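Local coordinates for protein nidogen-1 (Mus musculus, PDB 1GL4) that tightly associates with laminin and binds collagen IV and perlecan in basement membranes, and probably has a role in cell-extracellular matrix interactions, at residues L103-I108 with A138-L143. Residues are numbered along the deposited sequence; the frame is centred on the assembly and turned at random.
Sequences LPLAPI and AEVTFL
Leu-105 meets Val-140 and Phe-142 inside the GFP-like beta-barrel of the nidogen G2 domain. Here the loop entering helix 107-115 runs through the barrel interior and packs on the inner face of strand 133-142. The CB atoms of Val-140 and Phe-142 are directed toward the loop. An inverse gamma turn is centred on Leu-105, closed by a weak hydrogen bond from Ala-106 N to Pro-104 O (3.0 Å). CG of Leu-105 lies beside the backbone N, anti to the carbonyl carbon (chi1 -49°). The chain leaves the backbone at an angle to the strand, and its CD2 methyl makes the contact. Leu-105 CD2 lies 3.7 Å from Phe-142 CZ, at the far end of the ring, on an oblique approach. The two side chains cross at about a right angle. Leu-105 CD2 stands 4.4 Å from Val-140 CG1, a looser contact. Trp-227, Leu-149 and Tyr-269, on three further strands, also touch Leu-105, and Tyr-207 packs on both Pro-104 and Phe-142. Pro-104 O accepts a hydrogen bond from Tyr-225 OH. No hydrogen bond joins the two segments. The contact is small, buried and wholly apolar, so loop and strand meet here through dispersion and the exclusion of water.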
ATOM      1  N   LEU A 103       5.753 -11.762  -7.663  1.00 11.56           N
ATOM      2  CA  LEU A 103       4.640 -11.986  -6.737  1.00 12.38           C
ATOM      3  C   LEU A 103       4.968 -11.959  -5.245  1.00 12.01           C
ATOM      4  O   LEU A 103       4.183 -11.453  -4.445  1.00 11.78           O
ATOM      5  CB  LEU A 103       3.924 -13.301  -7.077  1.00 11.11           C
ATOM      6  CG  LEU A 103       2.975 -13.238  -8.283  1.00 13.46           C
ATOM      7  CD1 LEU A 103       2.435 -14.624  -8.601  1.00  9.61           C
ATOM      8  CD2 LEU A 103       1.829 -12.274  -7.978  1.00 13.53           C
ATOM      9  N   PRO A 104       6.125 -12.507  -4.841  1.00 12.58           N
ATOM     10  CA  PRO A 104       6.451 -12.492  -3.410  1.00 12.49           C
ATOM     11  C   PRO A 104       6.834 -11.113  -2.867  1.00 13.11           C
ATOM     12  O   PRO A 104       6.857 -10.907  -1.656  1.00 12.30           O
ATOM     13  CB  PRO A 104       7.632 -13.466  -3.307  1.00 13.05           C
ATOM     14  CG  PRO A 104       7.495 -14.337  -4.529  1.00 14.57           C
ATOM     15  CD  PRO A 104       7.072 -13.351  -5.585  1.00 12.57           C
ATOM     16  N   LEU A 105       7.118 -10.174  -3.764  1.00 12.30           N
ATOM     17  CA  LEU A 105       7.567  -8.838  -3.365  1.00 13.68           C
ATOM     18  C   LEU A 105       6.506  -7.814  -2.966  1.00 11.91           C
ATOM     19  O   LEU A 105       6.564  -6.653  -3.381  1.00 13.40           O
ATOM     20  CB  LEU A 105       8.442  -8.253  -4.477  1.00 15.83           C
ATOM     21  CG  LEU A 105       9.536  -9.201  -4.987  1.00 17.68           C
ATOM     22  CD1 LEU A 105      10.284  -8.555  -6.145  1.00 19.36           C
ATOM     23  CD2 LEU A 105      10.487  -9.540  -3.856  1.00 19.67           C
ATOM     24  N   ALA A 106       5.560  -8.233  -2.135  1.00 11.54           N
ATOM     25  CA  ALA A 106       4.503  -7.347  -1.667  1.00 11.98           C
ATOM     26  C   ALA A 106       5.039  -6.051  -1.039  1.00 13.09           C
ATOM     27  O   ALA A 106       4.380  -5.014  -1.107  1.00 12.48           O
ATOM     28  CB  ALA A 106       3.619  -8.082  -0.669  1.00 14.01           C
ATOM     29  N   PRO A 107       6.225  -6.098  -0.395  1.00 12.35           N
ATOM     30  CA  PRO A 107       6.786  -4.888   0.219  1.00 11.73           C
ATOM     31  C   PRO A 107       7.001  -3.723  -0.753  1.00 13.19           C
ATOM     32  O   PRO A 107       7.265  -2.595  -0.329  1.00 11.07           O
ATOM     33  CB  PRO A 107       8.092  -5.387   0.832  1.00 12.59           C
ATOM     34  CG  PRO A 107       7.730  -6.774   1.260  1.00 12.56           C
ATOM     35  CD  PRO A 107       6.978  -7.290   0.043  1.00 11.35           C
ATOM     36  N   ILE A 108       6.907  -3.992  -2.053  1.00 12.01           N
ATOM     37  CA  ILE A 108       7.046  -2.925  -3.038  1.00 12.43           C
ATOM     38  C   ILE A 108       5.890  -1.960  -2.776  1.00 14.05           C
ATOM     39  O   ILE A 108       6.062  -0.743  -2.805  1.00 14.76           O
ATOM     40  CB  ILE A 108       6.962  -3.466  -4.489  1.00 12.80           C
ATOM     41  CG1 ILE A 108       8.280  -4.144  -4.870  1.00 10.39           C
ATOM     42  CG2 ILE A 108       6.658  -2.331  -5.462  1.00 14.68           C
ATOM     43  CD1 ILE A 108       8.249  -4.800  -6.247  1.00 14.16           C
ATOM     44  N   ALA A 138      16.061  -0.292  -0.066  1.00 13.18           N
ATOM     45  CA  ALA A 138      15.770  -1.640   0.413  1.00 13.43           C
ATOM     46  C   ALA A 138      16.500  -2.731  -0.368  1.00 14.82           C
ATOM     47  O   ALA A 138      16.850  -2.559  -1.538  1.00 14.14           O
ATOM     48  CB  ALA A 138      14.266  -1.896   0.372  1.00 13.45           C
ATOM     49  N   GLU A 139      16.734  -3.858   0.300  1.00 14.06           N
ATOM     50  CA  GLU A 139      17.393  -4.998  -0.321  1.00 15.51           C
ATOM     51  C   GLU A 139      16.690  -6.263   0.141  1.00 15.20           C
ATOM     52  O   GLU A 139      16.218  -6.334   1.279  1.00 16.38           O
ATOM     53  CB  GLU A 139      18.865  -5.082   0.086  1.00 14.76           C
ATOM     54  CG  GLU A 139      19.746  -3.978  -0.457  1.00 19.77           C
ATOM     55  CD  GLU A 139      21.212  -4.221  -0.151  1.00 21.65           C
ATOM     56  OE1 GLU A 139      22.045  -3.361  -0.504  1.00 22.03           O
ATOM     57  OE2 GLU A 139      21.532  -5.275   0.438  1.00 23.26           O
ATOM     58  N   VAL A 140      16.612  -7.253  -0.739  1.00 13.59           N
ATOM     59  CA  VAL A 140      15.994  -8.519  -0.382  1.00 12.65           C
ATOM     60  C   VAL A 140      16.858  -9.678  -0.863  1.00 14.14           C
ATOM     61  O   VAL A 140      17.269  -9.730  -2.026  1.00 13.24           O
ATOM     62  CB  VAL A 140      14.561  -8.649  -0.967  1.00 15.04           C
ATOM     63  CG1 VAL A 140      14.597  -8.589  -2.481  1.00 13.46           C
ATOM     64  CG2 VAL A 140      13.929  -9.948  -0.503  1.00 15.65           C
ATOM     65  N   THR A 141      17.158 -10.592   0.052  1.00 12.39           N
ATOM     66  CA  THR A 141      17.952 -11.768  -0.265  1.00 12.20           C
ATOM     67  C   THR A 141      17.035 -12.975  -0.150  1.00 12.65           C
ATOM     68  O   THR A 141      16.337 -13.126   0.856  1.00 11.90           O
ATOM     69  CB  THR A 141      19.117 -11.965   0.735  1.00 13.77           C
ATOM     70  OG1 THR A 141      19.987 -10.827   0.703  1.00 13.73           O
ATOM     71  CG2 THR A 141      19.923 -13.205   0.364  1.00 15.79           C
ATOM     72  N   PHE A 142      17.009 -13.810  -1.187  1.00 14.17           N
ATOM     73  CA  PHE A 142      16.196 -15.025  -1.167  1.00 14.49           C
ATOM     74  C   PHE A 142      17.169 -16.121  -0.736  1.00 15.43           C
ATOM     75  O   PHE A 142      18.088 -16.477  -1.479  1.00 15.84           O
ATOM     76  CB  PHE A 142      15.628 -15.335  -2.559  1.00 13.57           C
ATOM     77  CG  PHE A 142      14.647 -14.306  -3.065  1.00 15.72           C
ATOM     78  CD1 PHE A 142      15.085 -13.060  -3.510  1.00 15.20           C
ATOM     79  CD2 PHE A 142      13.282 -14.587  -3.101  1.00 16.05           C
ATOM     80  CE1 PHE A 142      14.177 -12.105  -3.987  1.00 16.33           C
ATOM     81  CE2 PHE A 142      12.365 -13.636  -3.577  1.00 18.26           C
ATOM     82  CZ  PHE A 142      12.821 -12.392  -4.021  1.00 15.81           C
ATOM     83  N   LEU A 143      16.976 -16.642   0.470  1.00 15.26           N
ATOM     84  CA  LEU A 143      17.870 -17.659   1.011  1.00 15.34           C
ATOM     85  C   LEU A 143      18.011 -18.898   0.130  1.00 14.75           C
ATOM     86  O   LEU A 143      17.025 -19.533  -0.235  1.00 13.21           O
ATOM     87  CB  LEU A 143      17.413 -18.061   2.419  1.00 16.96           C
ATOM     88  CG  LEU A 143      17.140 -16.911   3.399  1.00 20.10           C
ATOM     89  CD1 LEU A 143      17.039 -17.478   4.813  1.00 23.17           C
ATOM     90  CD2 LEU A 143      18.250 -15.870   3.327  1.00 24.48           C
TER